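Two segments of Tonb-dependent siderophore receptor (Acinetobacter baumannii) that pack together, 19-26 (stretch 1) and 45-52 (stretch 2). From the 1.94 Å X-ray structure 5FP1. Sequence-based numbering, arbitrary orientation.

Stretch 1 19-26: QEESLKVD
Stretch 2 45-52: SVISKQLI

Stretch 1 opens with a 3-10 turn (19-21) and continues as loop; stretch 2 leaves a strand (45-47), passes S48 and enters a helix from K49. The two stretches run antiparallel, with CA atoms 7.0 Å apart for E20 and K49, 5.5 Å for E21 and Q50, 5.8 Å for L23 and S48, and 6.7 Å for V25 and V46, and the contact buries 447 Å². S22 N closes the 3-10 turn on Q19 O at 2.9 Å.

E20 leaves sideways (chi1 -97°, chi2 t), but its end reaches the extended K49 side chain (t, t, t, m). The resulting salt bridge, E20 OE1 to K49 NZ at 3.2 Å, is a weak hydrogen bond on an exposed, poorly ordered glutamate. E21 points away, yet its O lies 3.5 Å from CG of Q50, whose t, p rotamer folds the chain against the turn. No direct backbone hydrogen bond joins the stretches; instead, water 1 accepts from Q50 N (2.9 Å) and donates to E20 O (2.9 Å) and S22 O (2.7 Å), tying the helix start to the turn.

S22 (phi/psi -83/142, chi1 t) turns its side chain away, where OG accepts from K24 N at 3.0 Å. L23 (-75/-12; m, t) is buried, and its CD2 packs 3.8 Å from L51 CB and 3.6 Å from S48 OG. S48, chi1 p, suits the N-cap: its OG accepts from L51 N at 3.2 Å, and water 2 bridges that OG (2.6 Å) to L23 O (2.8 Å).

K24 (-97/125) points away and its NZ pairs with D26 OD1 at 2.7 Å. V25 (-112/126), extended and chi1 t, turns back toward stretch 2; its CG2 meets V46 CG1 at 3.7 Å and S48 CB at 3.9 Å, the compact branched valines closing this end without polar contacts.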

ATOM      1  N   GLN A  19      -4.081 -19.832 -18.357  1.00 70.14           N
ATOM      2  CA  GLN A  19      -3.867 -18.402 -18.108  1.00 72.10           C
ATOM      3  C   GLN A  19      -3.729 -18.065 -16.618  1.00 65.03           C
ATOM      4  O   GLN A  19      -2.952 -17.184 -16.258  1.00 57.40           O
ATOM      5  CB  GLN A  19      -5.004 -17.575 -18.721  1.00 80.61           C
ATOM      6  CG  GLN A  19      -5.052 -17.619 -20.240  1.00 92.45           C
ATOM      7  CD  GLN A  19      -3.728 -17.232 -20.877  1.00100.10           C
ATOM      8  OE1 GLN A  19      -2.938 -16.483 -20.294  1.00 91.67           O
ATOM      9  NE2 GLN A  19      -3.477 -17.743 -22.080  1.00 97.80           N
ATOM     10  N   GLU A  20      -4.483 -18.758 -15.762  1.00 56.89           N
ATOM     11  CA  GLU A  20      -4.346 -18.624 -14.302  1.00 61.61           C
ATOM     12  C   GLU A  20      -2.924 -18.883 -13.812  1.00 57.05           C
ATOM     13  O   GLU A  20      -2.544 -18.459 -12.725  1.00 55.97           O
ATOM     14  CB  GLU A  20      -5.268 -19.604 -13.589  1.00 67.67           C
ATOM     15  CG  GLU A  20      -6.591 -19.017 -13.141  1.00 75.30           C
ATOM     16  CD  GLU A  20      -7.280 -19.908 -12.126  1.00 87.74           C
ATOM     17  OE1 GLU A  20      -6.671 -20.192 -11.071  1.00 84.83           O
ATOM     18  OE2 GLU A  20      -8.428 -20.327 -12.383  1.00100.38           O
ATOM     19  N   GLU A  21      -2.147 -19.605 -14.604  1.00 45.45           N
ATOM     20  CA  GLU A  21      -0.797 -19.937 -14.220  1.00 43.06           C
ATOM     21  C   GLU A  21       0.226 -18.987 -14.828  1.00 35.44           C
ATOM     22  O   GLU A  21       1.402 -19.101 -14.534  1.00 36.03           O
ATOM     23  CB  GLU A  21      -0.484 -21.392 -14.583  1.00 54.73           C
ATOM     24  CG  GLU A  21      -1.207 -22.379 -13.675  1.00 63.89           C
ATOM     25  CD  GLU A  21      -1.256 -23.787 -14.236  1.00 67.48           C
ATOM     26  OE1 GLU A  21      -1.224 -23.946 -15.476  1.00 72.30           O
ATOM     27  OE2 GLU A  21      -1.340 -24.736 -13.427  1.00 78.26           O
ATOM     28  N   SER A  22      -0.209 -18.028 -15.642  1.00 28.81           N
ATOM     29  CA  SER A  22       0.736 -17.123 -16.241  1.00 28.73           C
ATOM     30  C   SER A  22       1.135 -15.942 -15.320  1.00 26.56           C
ATOM     31  O   SER A  22       0.304 -15.374 -14.629  1.00 27.40           O
ATOM     32  CB  SER A  22       0.200 -16.555 -17.545  1.00 29.97           C
ATOM     33  OG  SER A  22       1.218 -15.770 -18.177  1.00 27.80           O
ATOM     34  N   LEU A  23       2.407 -15.577 -15.375  1.00 27.06           N
ATOM     35  CA  LEU A  23       2.899 -14.357 -14.748  1.00 29.62           C
ATOM     36  C   LEU A  23       2.511 -13.095 -15.542  1.00 33.45           C
ATOM     37  O   LEU A  23       2.635 -11.981 -15.049  1.00 28.88           O
ATOM     38  CB  LEU A  23       4.408 -14.442 -14.576  1.00 28.49           C
ATOM     39  CG  LEU A  23       4.933 -15.501 -13.585  1.00 26.25           C
ATOM     40  CD1 LEU A  23       6.440 -15.509 -13.608  1.00 25.96           C
ATOM     41  CD2 LEU A  23       4.440 -15.242 -12.168  1.00 29.09           C
ATOM     42  N   LYS A  24       2.030 -13.288 -16.769  1.00 27.44           N
ATOM     43  CA  LYS A  24       1.601 -12.197 -17.635  1.00 30.79           C
ATOM     44  C   LYS A  24       0.106 -12.061 -17.505  1.00 34.25           C
ATOM     45  O   LYS A  24      -0.637 -13.041 -17.668  1.00 34.28           O
ATOM     46  CB  LYS A  24       2.007 -12.530 -19.079  1.00 32.46           C
ATOM     47  CG  LYS A  24       1.411 -11.709 -20.214  1.00 30.49           C
ATOM     48  CD  LYS A  24       1.933 -12.283 -21.533  1.00 33.18           C
ATOM     49  CE  LYS A  24       1.443 -11.546 -22.759  1.00 33.93           C
ATOM     50  NZ  LYS A  24       0.126 -12.095 -23.169  1.00 40.11           N
ATOM     51  N   VAL A  25      -0.358 -10.865 -17.167  1.00 26.10           N
ATOM     52  CA  VAL A  25      -1.788 -10.628 -17.087  1.00 24.84           C
ATOM     53  C   VAL A  25      -2.212  -9.684 -18.206  1.00 26.51           C
ATOM     54  O   VAL A  25      -1.659  -8.595 -18.316  1.00 26.61           O
ATOM     55  CB  VAL A  25      -2.136 -10.027 -15.705  1.00 34.64           C
ATOM     56  CG1 VAL A  25      -3.623  -9.722 -15.584  1.00 26.59           C
ATOM     57  CG2 VAL A  25      -1.679 -10.977 -14.605  1.00 34.19           C
ATOM     58  N   ASP A  26      -3.196 -10.082 -19.021  1.00 24.19           N
ATOM     59  CA  ASP A  26      -3.558  -9.323 -20.233  1.00 27.05           C
ATOM     60  C   ASP A  26      -4.590  -8.244 -19.990  1.00 26.75           C
ATOM     61  O   ASP A  26      -4.568  -7.205 -20.651  1.00 25.72           O
ATOM     62  CB  ASP A  26      -4.100 -10.233 -21.340  1.00 27.10           C
ATOM     63  CG  ASP A  26      -3.053 -11.160 -21.882  1.00 31.76           C
ATOM     64  OD1 ASP A  26      -1.856 -10.804 -21.877  1.00 31.24           O
ATOM     65  OD2 ASP A  26      -3.431 -12.259 -22.301  1.00 42.71           O
ATOM     66  N   SER A  45       1.095  -2.345 -13.376  1.00 21.60           N
ATOM     67  CA  SER A  45       1.745  -3.621 -13.061  1.00 25.06           C
ATOM     68  C   SER A  45       0.757  -4.493 -12.295  1.00 27.12           C
ATOM     69  O   SER A  45       0.090  -4.028 -11.362  1.00 24.48           O
ATOM     70  CB  SER A  45       2.965  -3.433 -12.175  1.00 24.41           C
ATOM     71  OG  SER A  45       4.027  -2.793 -12.871  1.00 35.81           O
ATOM     72  N   VAL A  46       0.715  -5.767 -12.626  1.00 20.79           N
ATOM     73  CA  VAL A  46      -0.138  -6.703 -11.884  1.00 21.90           C
ATOM     74  C   VAL A  46       0.712  -7.729 -11.162  1.00 21.31           C
ATOM     75  O   VAL A  46       1.542  -8.412 -11.764  1.00 20.62           O
ATOM     76  CB  VAL A  46      -1.154  -7.383 -12.802  1.00 21.07           C
ATOM     77  CG1 VAL A  46      -2.035  -8.350 -12.006  1.00 22.52           C
ATOM     78  CG2 VAL A  46      -2.014  -6.340 -13.491  1.00 21.65           C
ATOM     79  N   ILE A  47       0.570  -7.776  -9.848  1.00 19.62           N
ATOM     80  CA  ILE A  47       1.168  -8.833  -9.062  1.00 20.14           C
ATOM     81  C   ILE A  47       0.254 -10.049  -9.206  1.00 21.29           C
ATOM     82  O   ILE A  47      -0.817 -10.123  -8.607  1.00 19.94           O
ATOM     83  CB  ILE A  47       1.317  -8.446  -7.584  1.00 18.52           C
ATOM     84  CG1 ILE A  47       2.068  -7.134  -7.454  1.00 20.17           C
ATOM     85  CG2 ILE A  47       2.082  -9.533  -6.855  1.00 20.71           C
ATOM     86  CD1 ILE A  47       2.143  -6.616  -6.025  1.00 23.30           C
ATOM     87  N   SER A  48       0.657 -10.993 -10.049  1.00 22.28           N
ATOM     88  CA  SER A  48      -0.252 -12.048 -10.481  1.00 20.29           C
ATOM     89  C   SER A  48      -0.479 -13.124  -9.410  1.00 21.69           C
ATOM     90  O   SER A  48       0.322 -13.303  -8.499  1.00 20.58           O
ATOM     91  CB  SER A  48       0.293 -12.708 -11.740  1.00 22.69           C
ATOM     92  OG  SER A  48       1.489 -13.396 -11.450  1.00 23.85           O
ATOM     93  N   LYS A  49      -1.563 -13.858  -9.571  1.00 19.72           N
ATOM     94  CA  LYS A  49      -1.875 -15.043  -8.772  1.00 25.29           C
ATOM     95  C   LYS A  49      -0.684 -15.981  -8.694  1.00 23.30           C
ATOM     96  O   LYS A  49      -0.306 -16.434  -7.602  1.00 21.97           O
ATOM     97  CB  LYS A  49      -3.078 -15.752  -9.372  1.00 28.06           C
ATOM     98  CG  LYS A  49      -3.557 -16.980  -8.615  1.00 33.41           C
ATOM     99  CD  LYS A  49      -4.792 -17.540  -9.310  1.00 39.04           C
ATOM    100  CE  LYS A  49      -5.547 -18.561  -8.474  1.00 44.10           C
ATOM    101  NZ  LYS A  49      -4.828 -19.844  -8.466  1.00 51.65           N
ATOM    102  N   GLN A  50      -0.046 -16.243  -9.825  1.00 23.91           N
ATOM    103  CA  GLN A  50       1.040 -17.222  -9.816  1.00 26.00           C
ATOM    104  C   GLN A  50       2.253 -16.691  -9.075  1.00 25.56           C
ATOM    105  O   GLN A  50       2.938 -17.444  -8.385  1.00 23.89           O
ATOM    106  CB  GLN A  50       1.438 -17.665 -11.234  1.00 27.64           C
ATOM    107  CG  GLN A  50       2.425 -18.841 -11.245  1.00 27.66           C
ATOM    108  CD  GLN A  50       1.848 -20.083 -10.605  1.00 28.82           C
ATOM    109  OE1 GLN A  50       0.749 -20.508 -10.949  1.00 29.57           O
ATOM    110  NE2 GLN A  50       2.558 -20.639  -9.639  1.00 30.53           N
ATOM    111  N   LEU A  51       2.537 -15.406  -9.227  1.00 23.17           N
ATOM    112  CA  LEU A  51       3.633 -14.809  -8.487  1.00 22.55           C
ATOM    113  C   LEU A  51       3.365 -14.877  -6.990  1.00 18.69           C
ATOM    114  O   LEU A  51       4.266 -15.183  -6.203  1.00 22.13           O
ATOM    115  CB  LEU A  51       3.882 -13.366  -8.933  1.00 21.88           C
ATOM    116  CG  LEU A  51       5.071 -12.635  -8.302  1.00 22.64           C
ATOM    117  CD1 LEU A  51       6.396 -13.332  -8.587  1.00 26.12           C
ATOM    118  CD2 LEU A  51       5.165 -11.214  -8.829  1.00 24.14           C
ATOM    119  N   ILE A  52       2.130 -14.609  -6.605  1.00 18.98           N
ATOM    120  CA  ILE A  52       1.720 -14.661  -5.201  1.00 21.41           C
ATOM    121  C   ILE A  52       1.917 -16.097  -4.665  1.00 26.41           C
ATOM    122  O   ILE A  52       2.487 -16.311  -3.593  1.00 26.05           O
ATOM    123  CB  ILE A  52       0.274 -14.171  -5.036  1.00 22.67           C
ATOM    124  CG1 ILE A  52       0.206 -12.636  -5.294  1.00 19.26           C
ATOM    125  CG2 ILE A  52      -0.247 -14.505  -3.645  1.00 25.72           C
ATOM    126  CD1 ILE A  52      -1.194 -12.118  -5.481  1.00 23.29           C
TER
HETATM  127  O   HOH W   1      -1.240 -15.896 -12.477  1.00 23.81           O
HETATM  128  O   HOH W   2       3.350 -11.726 -12.317  1.00 27.76           O